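Local coordinates for protein peptidase S8 and S53, subtilisin, kexin, sedolisin (Mycobacterium smegmatis, PDB 4KG7) that is a mycosin serine protease of the subtilisin-like S8 family, associated with the ESX-3 type VII secretion system, and probably cleaves peptide bonds, at residues A[33-38]-A[292-297]. Residues are numbered along the deposited sequence; the frame is centred on the assembly and turned at random.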
ATOM      1  N   ILE A  33     -18.739   6.669   1.766  1.00 14.72           N
ATOM      2  CA  ILE A  33     -18.936   5.527   0.878  1.00 15.63           C
ATOM      3  C   ILE A  33     -18.655   4.267   1.693  1.00 14.45           C
ATOM      4  O   ILE A  33     -17.778   4.254   2.566  1.00 14.20           O
ATOM      5  CB  ILE A  33     -17.893   5.630  -0.287  1.00 17.21           C
ATOM      6  CG1 ILE A  33     -18.235   6.844  -1.144  1.00 18.75           C
ATOM      7  CG2 ILE A  33     -17.826   4.387  -1.156  1.00 18.02           C
ATOM      8  CD1 ILE A  33     -19.680   6.900  -1.494  1.00 19.78           C
ATOM      9  N   THR A  34     -19.391   3.207   1.401  1.00 14.02           N
ATOM     10  CA  THR A  34     -19.064   1.876   1.835  1.00 13.43           C
ATOM     11  C   THR A  34     -18.929   0.951   0.636  1.00 12.55           C
ATOM     12  O   THR A  34     -19.598   1.156  -0.392  1.00 13.10           O
ATOM     13  CB  THR A  34     -20.105   1.306   2.798  1.00 14.15           C
ATOM     14  OG1 THR A  34     -21.400   1.280   2.175  1.00 15.51           O
ATOM     15  CG2 THR A  34     -20.173   2.162   4.071  1.00 14.38           C
ATOM     16  N   THR A  35     -18.082  -0.063   0.779  1.00 11.21           N
ATOM     17  CA  THR A  35     -17.951  -1.114  -0.234  1.00 10.62           C
ATOM     18  C   THR A  35     -19.108  -2.112  -0.144  1.00 11.10           C
ATOM     19  O   THR A  35     -19.658  -2.333   0.932  1.00 12.13           O
ATOM     20  CB  THR A  35     -16.608  -1.850  -0.076  1.00  9.71           C
ATOM     21  OG1 THR A  35     -16.448  -2.292   1.283  1.00  9.05           O
ATOM     22  CG2 THR A  35     -15.474  -0.946  -0.404  1.00  9.28           C
ATOM     23  N   SER A  36     -19.467  -2.696  -1.274  1.00 11.23           N
ATOM     24  CA  SER A  36     -20.689  -3.475  -1.416  1.00 11.73           C
ATOM     25  C   SER A  36     -20.390  -4.773  -2.166  1.00 11.11           C
ATOM     26  O   SER A  36     -19.299  -4.975  -2.678  1.00 10.55           O
ATOM     27  CB  SER A  36     -21.769  -2.675  -2.227  1.00 12.70           C
ATOM     28  OG  SER A  36     -22.054  -1.416  -1.619  1.00 14.84           O
ATOM     29  N   VAL A  37     -21.399  -5.628  -2.237  1.00 11.04           N
ATOM     30  CA  VAL A  37     -21.323  -6.854  -3.033  1.00 10.92           C
ATOM     31  C   VAL A  37     -21.781  -6.591  -4.470  1.00 11.05           C
ATOM     32  O   VAL A  37     -22.881  -6.124  -4.706  1.00 11.15           O
ATOM     33  CB  VAL A  37     -22.139  -7.988  -2.374  1.00 11.50           C
ATOM     34  CG1 VAL A  37     -22.132  -9.255  -3.201  1.00 11.79           C
ATOM     35  CG2 VAL A  37     -21.584  -8.290  -0.986  1.00 11.40           C
ATOM     36  N   LEU A  38     -20.945  -6.982  -5.432  1.00 10.71           N
ATOM     37  CA  LEU A  38     -21.269  -6.852  -6.835  1.00 11.15           C
ATOM     38  C   LEU A  38     -22.317  -7.897  -7.213  1.00 11.66           C
ATOM     39  O   LEU A  38     -22.073  -9.077  -7.035  1.00 11.51           O
ATOM     40  CB  LEU A  38     -19.981  -7.062  -7.640  1.00 11.05           C
ATOM     41  CG  LEU A  38     -20.043  -6.804  -9.135  1.00 11.69           C
ATOM     42  CD1 LEU A  38     -20.399  -5.342  -9.398  1.00 11.92           C
ATOM     43  CD2 LEU A  38     -18.688  -7.176  -9.731  1.00 11.65           C
ATOM     44  N   SER A 292     -12.654  -8.361  -0.071  1.00  7.31           N
ATOM     45  CA  SER A 292     -12.126  -8.118   1.254  1.00  7.15           C
ATOM     46  C   SER A 292     -13.242  -7.712   2.213  1.00  7.49           C
ATOM     47  O   SER A 292     -14.404  -8.058   2.019  1.00  7.92           O
ATOM     48  CB  SER A 292     -11.015  -7.071   1.145  1.00  6.77           C
ATOM     49  OG  SER A 292     -10.334  -6.927   2.374  1.00  6.76           O
ATOM     50  N   VAL A 293     -12.885  -7.039   3.279  1.00  7.43           N
ATOM     51  CA  VAL A 293     -13.825  -6.692   4.337  1.00  7.85           C
ATOM     52  C   VAL A 293     -14.459  -5.326   4.065  1.00  7.91           C
ATOM     53  O   VAL A 293     -13.808  -4.395   3.571  1.00  7.67           O
ATOM     54  CB  VAL A 293     -13.054  -6.694   5.681  1.00  7.91           C
ATOM     55  CG1 VAL A 293     -13.908  -6.229   6.829  1.00  8.38           C
ATOM     56  CG2 VAL A 293     -12.417  -8.073   5.947  1.00  7.91           C
ATOM     57  N   SER A 294     -15.724  -5.194   4.438  1.00  8.59           N
ATOM     58  CA  SER A 294     -16.465  -3.968   4.233  1.00  8.96           C
ATOM     59  C   SER A 294     -16.410  -3.056   5.446  1.00  9.38           C
ATOM     60  O   SER A 294     -16.344  -3.556   6.579  1.00  9.40           O
ATOM     61  CB  SER A 294     -17.930  -4.314   3.924  1.00  9.43           C
ATOM     62  OG  SER A 294     -18.704  -3.135   3.748  1.00  9.80           O
ATOM     63  N   ASN A 295     -16.442  -1.742   5.201  1.00  9.70           N
ATOM     64  CA  ASN A 295     -16.658  -0.733   6.255  1.00 10.33           C
ATOM     65  C   ASN A 295     -18.138  -0.463   6.564  1.00 11.58           C
ATOM     66  O   ASN A 295     -18.450   0.393   7.381  1.00 12.14           O
ATOM     67  CB  ASN A 295     -15.968   0.584   5.913  1.00  9.99           C
ATOM     68  CG  ASN A 295     -16.479   1.203   4.611  1.00  9.89           C
ATOM     69  OD1 ASN A 295     -16.883   0.492   3.698  1.00  9.77           O
ATOM     70  ND2 ASN A 295     -16.395   2.533   4.503  1.00  9.90           N
ATOM     71  N   ALA A 296     -19.050  -1.174   5.913  1.00 12.50           N
ATOM     72  CA  ALA A 296     -20.476  -1.096   6.279  1.00 13.84           C
ATOM     73  C   ALA A 296     -20.660  -1.643   7.693  1.00 14.88           C
ATOM     74  O   ALA A 296     -19.852  -2.419   8.172  1.00 14.38           O
ATOM     75  CB  ALA A 296     -21.316  -1.900   5.300  1.00 14.17           C
ATOM     76  N   PRO A 297     -21.752  -1.261   8.367  1.00 16.67           N
ATOM     77  CA  PRO A 297     -21.928  -1.657   9.763  1.00 17.90           C
ATOM     78  C   PRO A 297     -21.811  -3.156  10.062  1.00 18.73           C
ATOM     79  O   PRO A 297     -21.281  -3.524  11.101  1.00 19.32           O
ATOM     80  CB  PRO A 297     -23.339  -1.154  10.087  1.00 18.64           C
ATOM     81  CG  PRO A 297     -23.519   0.014   9.174  1.00 18.41           C
ATOM     82  CD  PRO A 297     -22.773  -0.307   7.916  1.00 17.42           C
TER
HETATM   83  O   HOH W   1     -14.376  -1.692   2.728  1.00  6.06           O
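An ST turn at Ser294 to Ala296, just after strand 292-293, meets the extended loop segment 33-38, where the side chain of Thr35 is about 7 Å from that of His104, predicted to belong to the charge relay system. Ser294 OG lies anti to its backbone N (chi1 179°), accepts from Ala296 N at 2.9 Å and donates to Thr35 O at 3.1 Å, approaching tilted from that carbonyl plane. Serine suits the place because one small hydroxyl both accepts and donates. Asn295 splits the two roles between the ends of its flat amide: ND2 reaches a lone pair of Ile33 O at 2.9 Å (N-H...O 154°), while OD1 accepts from Thr35 N at 3.2 Å. The carboxamide thus spans Thr34, whose CG2 packs 3.8 Å from Asn295 ND2. ND2 also bonds Asp100 O, beside the disulfide residue Cys101. Threonine suits position 35 because its hydroxyl bonds Ser302 OG of strand 301-306 and a water, 2.6 Å from Thr35 OG1, that links it to Val293 O. The three direct bonds all end on main-chain atoms of Ile33 and Thr35; with ND2 giving to two carbonyls and OD1 accepting an N-H, the amide's orientation is fixed.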